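Local coordinates for ribosomal RNA processing protein 6 (Trypanosoma brucei brucei, PDB 4NLC) that probably acts as a 3'-5' exoribonuclease of the nuclear exosome, with activity towards structured and non-structured RNA, and takes part in ribosomal RNA processing, at residues Lys58-Tyr63 with Leu233-Leu238; Thr118-Val123 with Tyr218-Thr223; Gly150-Val155 with Ser261-Glu266; Ala175-Asn178 with Pro182-Leu185. The protein carries 1 engineered substitution. All coordinates share one frame; numbering follows the deposited sequence.

From the N terminus, the loop 58-63 reaches helix 226-238, and this first contact, interaction 1, spans some 170 residues of the exonuclease fold. Interaction 2 falls wholly within that span and sets strand 120-123 of the central sheet against helix 213-224. Further in again, interaction 4 is a short-range closure between helix 172-178 and the short loop leading into helix 185-193; it touches interaction 1 through L233 and L176, and interaction 2 through D222 and L185. Interaction 3 crosses interactions 1 and 2 along the chain and encloses interaction 4: it joins helix 152-162 to the loop after helix 249-261, fastening the core to the chain leading toward the HRDC part.

Interaction 1: residues Lys58-Tyr63 with Leu233-Leu238; sequences KTETPY and LKQLLL
A polar surface contact fastens K58 and E60, in the loop that leads into edge strand 71-74 of the exonuclease sheet, to Q235 on the outer side of helix 226-238. One atom does the work. Q235 NE2 gives a hydrogen bond to the backbone oxygen K58 O at 2.9 Å, the donor tilted from the carbonyl plane, and a second to the carboxylate oxygen E60 OE1 at 2.8 Å. The second bond is the straighter, with an N-H...O angle of 161°, and NE2 meets the oxygen nearly along its C-O axis. Glutamine suits this place because its extended chain carries a flat, two-hydrogen donor from the helix to the loop. E60 comes across at about a right angle, its carboxylate turned 81° from the amide. Its CG lies between its own backbone N and carbonyl carbon (chi1 59°), and a bend at the next bond brings OE1 back to the helix. K58 pairs with E53 within the same loop, while the backbone N of T61 bonds D231, a second tie to the helix. Q235 OE1 stands 3.4 Å from E60 OE1 without bonding it. Both loop partners being acceptors, the amide must turn its nitrogen to them.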
# COMPACT_ATOMS: atom_id res chain seq x y z
N LYS A 58 11.45 9.76 28.43
CA LYS A 58 12.51 8.76 28.50
C LYS A 58 13.69 9.08 27.61
O LYS A 58 13.51 9.67 26.54
CB LYS A 58 11.97 7.36 28.17
CG LYS A 58 11.32 6.69 29.37
CD LYS A 58 10.81 5.29 29.09
CE LYS A 58 9.84 4.86 30.17
NZ LYS A 58 9.64 3.39 30.20
N THR A 59 14.90 8.66 28.04
CA THR A 59 16.13 8.79 27.27
C THR A 59 15.97 7.93 26.02
O THR A 59 15.40 6.83 26.06
CB THR A 59 17.35 8.35 28.10
OG1 THR A 59 17.45 9.18 29.25
CG2 THR A 59 18.66 8.41 27.33
N GLU A 60 16.46 8.46 24.90
CA GLU A 60 16.39 7.78 23.62
C GLU A 60 17.36 6.58 23.57
O GLU A 60 18.41 6.59 24.22
CB GLU A 60 16.67 8.78 22.48
CG GLU A 60 18.03 9.47 22.57
CD GLU A 60 18.15 10.76 23.35
OE1 GLU A 60 17.24 11.08 24.15
OE2 GLU A 60 19.17 11.46 23.16
N THR A 61 16.99 5.54 22.81
CA THR A 61 17.82 4.35 22.56
C THR A 61 18.32 4.55 21.13
O THR A 61 17.50 4.52 20.20
CB THR A 61 17.03 3.07 22.76
OG1 THR A 61 16.64 2.99 24.13
CG2 THR A 61 17.82 1.83 22.37
N PRO A 62 19.62 4.85 20.92
CA PRO A 62 20.09 5.10 19.56
C PRO A 62 20.07 3.86 18.68
O PRO A 62 20.13 2.74 19.17
CB PRO A 62 21.49 5.70 19.73
CG PRO A 62 21.66 5.91 21.22
CD PRO A 62 20.73 4.95 21.89
N TYR A 63 19.91 4.09 17.38
CA TYR A 63 19.90 3.07 16.34
C TYR A 63 21.24 2.33 16.38
O TYR A 63 22.26 2.88 16.79
CB TYR A 63 19.68 3.73 14.97
CG TYR A 63 20.67 4.83 14.63
CD1 TYR A 63 20.48 6.13 15.08
CD2 TYR A 63 21.80 4.56 13.85
CE1 TYR A 63 21.41 7.13 14.81
CE2 TYR A 63 22.73 5.56 13.57
CZ TYR A 63 22.52 6.85 14.03
OH TYR A 63 23.41 7.86 13.73
N LEU A 233 10.97 12.26 18.65
CA LEU A 233 9.69 12.95 18.44
C LEU A 233 8.84 12.97 19.72
O LEU A 233 8.18 13.97 19.99
CB LEU A 233 8.91 12.35 17.27
CG LEU A 233 9.54 12.57 15.89
CD1 LEU A 233 8.83 11.73 14.84
CD2 LEU A 233 9.52 14.03 15.52
N LYS A 234 8.90 11.87 20.51
CA LYS A 234 8.20 11.80 21.81
C LYS A 234 8.68 12.90 22.74
O LYS A 234 7.85 13.57 23.34
CB LYS A 234 8.43 10.43 22.50
CG LYS A 234 7.41 9.39 22.08
CD LYS A 234 7.81 7.98 22.46
CE LYS A 234 8.06 7.73 23.93
NZ LYS A 234 7.98 6.28 24.27
N GLN A 235 10.00 13.12 22.83
CA GLN A 235 10.59 14.18 23.68
C GLN A 235 10.17 15.57 23.22
O GLN A 235 9.82 16.39 24.05
CB GLN A 235 12.12 14.08 23.73
CG GLN A 235 12.62 12.75 24.28
CD GLN A 235 14.10 12.56 24.11
OE1 GLN A 235 14.73 13.11 23.20
NE2 GLN A 235 14.68 11.75 24.95
N LEU A 236 10.15 15.82 21.89
CA LEU A 236 9.72 17.09 21.31
C LEU A 236 8.23 17.34 21.54
O LEU A 236 7.84 18.48 21.77
CB LEU A 236 10.03 17.14 19.80
CG LEU A 236 11.48 17.40 19.42
CD1 LEU A 236 11.72 17.05 17.95
CD2 LEU A 236 11.87 18.87 19.71
N LEU A 237 7.40 16.31 21.46
CA LEU A 237 5.96 16.45 21.67
C LEU A 237 5.62 16.75 23.13
O LEU A 237 4.70 17.52 23.40
CB LEU A 237 5.20 15.22 21.16
CG LEU A 237 5.12 15.08 19.63
CD1 LEU A 237 4.77 13.64 19.21
CD2 LEU A 237 4.20 16.16 19.03
N LEU A 238 6.37 16.16 24.08
CA LEU A 238 6.18 16.40 25.51
C LEU A 238 6.77 17.76 25.92
O LEU A 238 6.36 18.32 26.93
CB LEU A 238 6.78 15.26 26.36
CG LEU A 238 6.08 13.89 26.27
CD1 LEU A 238 7.03 12.80 26.61
CD2 LEU A 238 4.83 13.83 27.13

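Interaction 2: residues Thr118-Val123 with Tyr218-Thr223; sequences TQDFIV and YAQQDT
D120 and Q220 meet where the central sheet of this RNase H-like exonuclease fold is covered by a helix: strand 120-123 lies against residues 218-223 of helix 213-224, the axes of these segments 8.5 Å apart at closest and at 126°. The two side chains cross at about a right angle, carboxylate and amide planes 87° apart. Q220 CG stands opposite its own backbone nitrogen (chi1 177°), and the straight chain beyond carries NE2 past the carboxylate, to which it gives a 2.9 Å hydrogen bond at D120 OD2. That oxygen uses its anti lone pair, away from OD1. Aspartate suits this buried spot because it can take several donors at once: OD2 also bonds H224 ND1, while OD1 bonds S115 OG, so the carboxylate is held on more than one side, which probably stabilises its buried charge. Two residues further along the strand, on the same side, the contact turns apolar. I122 CD1 packs on A219 CB at 3.8 Å, the small alanine letting it approach the helix backbone. T223 reaches the strand through a water 3.0 Å from T223 OG1 that donates to F121 O, likewise at 3.0 Å.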
# COMPACT_ATOMS: atom_id res chain seq x y z
N THR A 118 17.02 -4.23 18.91
CA THR A 118 18.23 -5.08 18.83
C THR A 118 18.52 -5.68 17.45
O THR A 118 19.60 -6.23 17.25
CB THR A 118 18.16 -6.19 19.90
OG1 THR A 118 16.86 -6.81 19.90
CG2 THR A 118 18.51 -5.68 21.28
N GLN A 119 17.55 -5.61 16.52
CA GLN A 119 17.73 -6.21 15.21
C GLN A 119 16.67 -5.80 14.20
O GLN A 119 15.63 -5.24 14.57
CB GLN A 119 17.78 -7.75 15.34
CG GLN A 119 16.51 -8.35 15.91
CD GLN A 119 16.64 -9.82 16.16
OE1 GLN A 119 16.25 -10.32 17.22
NE2 GLN A 119 17.12 -10.56 15.17
N ASP A 120 16.94 -6.13 12.93
CA ASP A 120 16.08 -5.85 11.80
C ASP A 120 15.59 -7.14 11.15
O ASP A 120 16.28 -8.15 11.20
CB ASP A 120 16.86 -5.00 10.76
CG ASP A 120 17.35 -3.65 11.26
OD1 ASP A 120 16.69 -3.06 12.14
OD2 ASP A 120 18.38 -3.18 10.76
N PHE A 121 14.41 -7.08 10.51
CA PHE A 121 13.80 -8.19 9.80
C PHE A 121 13.22 -7.70 8.49
O PHE A 121 12.80 -6.55 8.39
CB PHE A 121 12.68 -8.83 10.63
CG PHE A 121 13.15 -9.43 11.94
CD1 PHE A 121 13.66 -10.73 12.00
CD2 PHE A 121 13.09 -8.69 13.12
CE1 PHE A 121 14.08 -11.28 13.21
CE2 PHE A 121 13.50 -9.25 14.34
CZ PHE A 121 13.97 -10.55 14.37
N ILE A 122 13.25 -8.56 7.48
CA ILE A 122 12.64 -8.32 6.17
C ILE A 122 11.79 -9.53 5.91
O ILE A 122 12.31 -10.64 5.93
CB ILE A 122 13.63 -8.01 5.01
CG1 ILE A 122 14.27 -6.62 5.21
CG2 ILE A 122 12.92 -8.09 3.65
CD1 ILE A 122 15.52 -6.37 4.34
N VAL A 123 10.47 -9.31 5.77
CA VAL A 123 9.50 -10.35 5.55
C VAL A 123 9.06 -10.44 4.09
O VAL A 123 8.54 -9.49 3.53
CB VAL A 123 8.28 -10.28 6.53
CG1 VAL A 123 7.33 -11.47 6.33
CG2 VAL A 123 8.78 -10.25 7.97
N TYR A 218 18.13 -0.92 1.20
CA TYR A 218 17.05 0.07 1.14
C TYR A 218 15.90 -0.29 2.08
O TYR A 218 15.41 0.58 2.80
CB TYR A 218 16.50 0.22 -0.30
CG TYR A 218 15.39 1.25 -0.40
CD1 TYR A 218 14.06 0.90 -0.20
CD2 TYR A 218 15.67 2.59 -0.66
CE1 TYR A 218 13.04 1.84 -0.25
CE2 TYR A 218 14.66 3.54 -0.76
CZ TYR A 218 13.34 3.16 -0.55
OH TYR A 218 12.36 4.12 -0.62
N ALA A 219 15.43 -1.55 2.01
CA ALA A 219 14.31 -2.05 2.82
C ALA A 219 14.63 -1.99 4.33
O ALA A 219 13.84 -1.46 5.12
CB ALA A 219 13.96 -3.47 2.40
N GLN A 220 15.81 -2.48 4.71
CA GLN A 220 16.29 -2.46 6.08
C GLN A 220 16.36 -1.02 6.66
O GLN A 220 15.94 -0.80 7.80
CB GLN A 220 17.67 -3.13 6.14
CG GLN A 220 18.30 -3.09 7.52
CD GLN A 220 19.75 -3.55 7.52
OE1 GLN A 220 20.47 -3.46 6.52
NE2 GLN A 220 20.19 -4.05 8.67
N GLN A 221 16.90 -0.05 5.88
CA GLN A 221 17.11 1.32 6.34
C GLN A 221 15.83 2.14 6.52
O GLN A 221 15.86 3.13 7.26
CB GLN A 221 18.11 2.05 5.45
CG GLN A 221 19.55 1.76 5.86
CD GLN A 221 20.54 2.28 4.86
OE1 GLN A 221 20.52 3.44 4.48
NE2 GLN A 221 21.42 1.41 4.40
N ASP A 222 14.69 1.70 5.94
CA ASP A 222 13.39 2.35 6.10
C ASP A 222 12.84 2.16 7.53
O ASP A 222 12.06 3.00 7.98
CB ASP A 222 12.38 1.84 5.06
CG ASP A 222 12.40 2.53 3.71
OD1 ASP A 222 13.18 3.50 3.54
OD2 ASP A 222 11.63 2.12 2.82
N THR A 223 13.27 1.08 8.27
CA THR A 223 12.82 0.87 9.65
C THR A 223 13.93 0.99 10.69
O THR A 223 13.64 1.26 11.86
CB THR A 223 12.09 -0.47 9.80
OG1 THR A 223 12.98 -1.55 9.45
CG2 THR A 223 10.81 -0.54 9.02
O HOH W 1 14.36 -3.98 8.47

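Interaction 3: residues Gly150-Val155 with Ser261-Glu266; sequences GAREDV and SLERYE
The opening turn of helix 152-162, part of the exonuclease core, presents R152 and V155 to S261 and E263, where the chain leaves helix 249-261 and heads for the helical part that carries the HRDC domain. The contact thus ties the core to the start of that connection, through a charged outer part and an inner part where a methyl rests on backbone carbonyls. On the outside, the arginine chain starts with CG anti to the backbone N (chi1 -177°) and then bends twice; the two side chains cross at a slant, yet their flat ends are nearly coplanar, 18° apart. E263 OE2 lies at the guanidinium edge, 3.7 Å from R152 NH1, a long salt bridge, while E263 OE1 rests 3.4 Å from the aliphatic carbon R152 CD. OE1 has its firmer partner in R156, one turn further along the helix, so the negative charge is probably stabilised chiefly by R156, with R152 adding a weaker, longer-range pull. Q159 of the same helix fixes the loop backbone with both ends of its amide, giving to E263 O and accepting from the N of Y265. V155, a compact branched residue that also packs on I166, takes the inner part: its CG1 methyl lies 4.2 Å from S261 O. The same methyl comes closer to E263 O, at 3.7 Å.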
# COMPACT_ATOMS: atom_id res chain seq x y z
N GLY A 150 4.21 7.65 8.11
CA GLY A 150 3.28 7.96 7.03
C GLY A 150 2.57 6.71 6.61
O GLY A 150 2.85 6.16 5.53
N ALA A 151 1.67 6.24 7.50
CA ALA A 151 0.96 4.95 7.42
C ALA A 151 -0.38 4.92 6.65
O ALA A 151 -1.02 3.87 6.67
CB ALA A 151 0.74 4.44 8.84
N ARG A 152 -0.83 6.02 6.03
CA ARG A 152 -2.14 6.04 5.34
C ARG A 152 -2.35 4.83 4.40
O ARG A 152 -3.33 4.09 4.57
CB ARG A 152 -2.38 7.38 4.62
CG ARG A 152 -3.76 7.52 3.94
CD ARG A 152 -4.65 8.57 4.60
NE ARG A 152 -4.07 9.92 4.56
CZ ARG A 152 -4.28 10.86 5.48
NH1 ARG A 152 -5.07 10.62 6.52
NH2 ARG A 152 -3.69 12.04 5.36
N GLU A 153 -1.42 4.59 3.45
CA GLU A 153 -1.48 3.47 2.51
C GLU A 153 -1.24 2.12 3.20
O GLU A 153 -1.96 1.15 2.93
CB GLU A 153 -0.55 3.69 1.31
CG GLU A 153 -0.96 4.89 0.47
CD GLU A 153 -1.13 4.70 -1.03
OE1 GLU A 153 -0.29 5.22 -1.80
OE2 GLU A 153 -2.16 4.10 -1.44
N ASP A 154 -0.27 2.08 4.14
CA ASP A 154 0.09 0.88 4.88
C ASP A 154 -1.08 0.25 5.58
O ASP A 154 -1.27 -0.97 5.50
CB ASP A 154 1.22 1.16 5.87
CG ASP A 154 2.56 1.41 5.21
OD1 ASP A 154 2.60 1.55 3.98
OD2 ASP A 154 3.57 1.40 5.92
N VAL A 155 -1.87 1.08 6.26
CA VAL A 155 -3.06 0.68 7.03
C VAL A 155 -4.02 -0.05 6.09
O VAL A 155 -4.58 -1.08 6.44
CB VAL A 155 -3.71 1.94 7.71
CG1 VAL A 155 -5.16 1.70 8.13
CG2 VAL A 155 -2.87 2.41 8.90
N SER A 261 -5.59 4.41 12.07
CA SER A 261 -5.72 2.95 12.19
C SER A 261 -7.17 2.49 12.02
O SER A 261 -7.39 1.33 11.71
CB SER A 261 -5.13 2.45 13.51
OG SER A 261 -6.00 2.69 14.60
N LEU A 262 -8.15 3.41 12.19
CA LEU A 262 -9.58 3.16 11.99
C LEU A 262 -10.02 3.31 10.53
O LEU A 262 -11.16 3.00 10.17
CB LEU A 262 -10.41 4.04 12.93
CG LEU A 262 -10.30 3.67 14.42
CD1 LEU A 262 -10.87 4.76 15.29
CD2 LEU A 262 -10.99 2.32 14.71
N GLU A 263 -9.10 3.73 9.66
CA GLU A 263 -9.39 3.82 8.24
C GLU A 263 -9.49 2.42 7.64
O GLU A 263 -8.87 1.47 8.14
CB GLU A 263 -8.36 4.66 7.51
CG GLU A 263 -8.47 6.12 7.95
CD GLU A 263 -7.70 7.14 7.15
OE1 GLU A 263 -6.91 6.74 6.27
OE2 GLU A 263 -7.84 8.35 7.46
N ARG A 264 -10.32 2.30 6.61
CA ARG A 264 -10.58 1.03 5.97
C ARG A 264 -10.11 1.03 4.55
O ARG A 264 -10.24 2.04 3.84
CB ARG A 264 -12.09 0.76 5.92
CG ARG A 264 -12.78 0.60 7.25
CD ARG A 264 -14.27 0.42 7.03
NE ARG A 264 -14.92 1.67 6.67
CZ ARG A 264 -15.31 1.99 5.45
NH1 ARG A 264 -15.13 1.13 4.44
NH2 ARG A 264 -15.89 3.15 5.21
N TYR A 265 -9.61 -0.13 4.12
CA TYR A 265 -9.28 -0.35 2.73
C TYR A 265 -10.63 -0.43 1.97
O TYR A 265 -11.58 -1.07 2.44
CB TYR A 265 -8.51 -1.69 2.56
CG TYR A 265 -8.34 -2.04 1.09
CD1 TYR A 265 -7.45 -1.33 0.29
CD2 TYR A 265 -9.19 -2.95 0.46
CE1 TYR A 265 -7.39 -1.54 -1.09
CE2 TYR A 265 -9.12 -3.18 -0.91
CZ TYR A 265 -8.20 -2.48 -1.68
OH TYR A 265 -8.10 -2.72 -3.03
N GLU A 266 -10.69 0.14 0.78
CA GLU A 266 -11.86 -0.02 -0.10
C GLU A 266 -11.36 -0.23 -1.51
O GLU A 266 -10.41 0.44 -1.92
CB GLU A 266 -12.90 1.11 0.03
CG GLU A 266 -14.23 0.83 -0.67
CD GLU A 266 -14.95 -0.47 -0.34
OE1 GLU A 266 -15.76 -0.48 0.60
OE2 GLU A 266 -14.70 -1.48 -1.04

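Interaction 4: residues Ala175-Asn178 with Pro182-Leu185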
# COMPACT_ATOMS: atom_id res chain seq x y z
N ALA A 175 3.35 12.96 13.86
CA ALA A 175 4.11 13.67 14.91
C ALA A 175 4.79 14.92 14.32
O ALA A 175 4.62 16.01 14.84
CB ALA A 175 5.16 12.74 15.52
N LEU A 176 5.50 14.76 13.19
CA LEU A 176 6.21 15.87 12.53
C LEU A 176 5.25 16.96 12.02
O LEU A 176 5.50 18.14 12.27
CB LEU A 176 7.16 15.34 11.44
CG LEU A 176 8.48 14.71 11.97
CD1 LEU A 176 9.17 13.86 10.91
CD2 LEU A 176 9.47 15.78 12.42
N GLN A 177 4.08 16.57 11.43
CA GLN A 177 3.05 17.52 10.98
C GLN A 177 2.54 18.36 12.19
O GLN A 177 2.40 19.58 12.08
CB GLN A 177 1.86 16.76 10.37
CG GLN A 177 2.11 16.19 8.98
CD GLN A 177 0.88 15.45 8.51
OE1 GLN A 177 0.65 14.29 8.86
NE2 GLN A 177 -0.01 16.14 7.83
N ASN A 178 2.26 17.68 13.33
CA ASN A 178 1.78 18.33 14.56
C ASN A 178 2.81 19.26 15.21
O ASN A 178 2.41 20.11 15.98
CB ASN A 178 1.25 17.30 15.55
CG ASN A 178 -0.17 16.93 15.17
OD1 ASN A 178 -1.12 17.67 15.41
ND2 ASN A 178 -0.30 15.86 14.44
N PRO A 182 8.84 19.62 8.54
CA PRO A 182 8.86 18.65 7.41
C PRO A 182 8.64 17.22 7.91
O PRO A 182 8.96 16.90 9.05
CB PRO A 182 10.25 18.86 6.79
CG PRO A 182 10.60 20.29 7.16
CD PRO A 182 10.08 20.42 8.57
N HIS A 183 8.02 16.38 7.09
CA HIS A 183 7.60 15.08 7.60
C HIS A 183 7.85 13.88 6.69
O HIS A 183 7.31 12.81 7.01
CB HIS A 183 6.11 15.17 7.97
CG HIS A 183 5.31 15.92 6.96
ND1 HIS A 183 5.30 17.30 6.95
CD2 HIS A 183 4.59 15.48 5.91
CE1 HIS A 183 4.53 17.66 5.94
NE2 HIS A 183 4.08 16.59 5.29
N SER A 184 8.72 13.97 5.66
CA SER A 184 9.06 12.76 4.88
C SER A 184 10.00 11.86 5.71
O SER A 184 10.61 12.33 6.69
CB SER A 184 9.69 13.11 3.54
OG SER A 184 11.07 13.42 3.67
N LEU A 185 10.12 10.58 5.31
CA LEU A 185 10.99 9.64 6.00
C LEU A 185 12.46 10.06 5.87
O LEU A 185 13.17 10.08 6.89
CB LEU A 185 10.79 8.17 5.54
CG LEU A 185 11.70 7.14 6.22
CD1 LEU A 185 11.39 7.01 7.71
CD2 LEU A 185 11.60 5.81 5.56
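P182 meets L176 through its backbone oxygen, in the tight connection by which helix 172-178 gives way to helix 185-193 within the exonuclease domain. P182 O lies 3.4 Å from L176 CB, and both leucine methyls, CD1 and CD2, reach the same oxygen at 3.6 Å; the proline ring itself starts off away from the helix and packs on F187. H183, next in sequence, turns to the helix. Its CB packs on L176 CB at 3.6 Å, and with CG between the backbone N and carbonyl carbon (chi1 42°) the imidazole comes to lie over Q177. There the contact is CH-pi: Q177 CG sits above the middle of one ring face, 3.9 Å from the centroid and 11° off its normal. Glutamine suits this exposed place: its CG methylene meets the ring while the polar amide leads away from it. S184 points away and N-caps helix 185-193, its OG bonding F187 N; L185 then begins the helix. Across the two segments, aliphatic carbon, carbonyl oxygen and ring face give little directional preference. The ND1 bond to M181 O probably helps to fix the ring's rotation, and implies a proton on ND1.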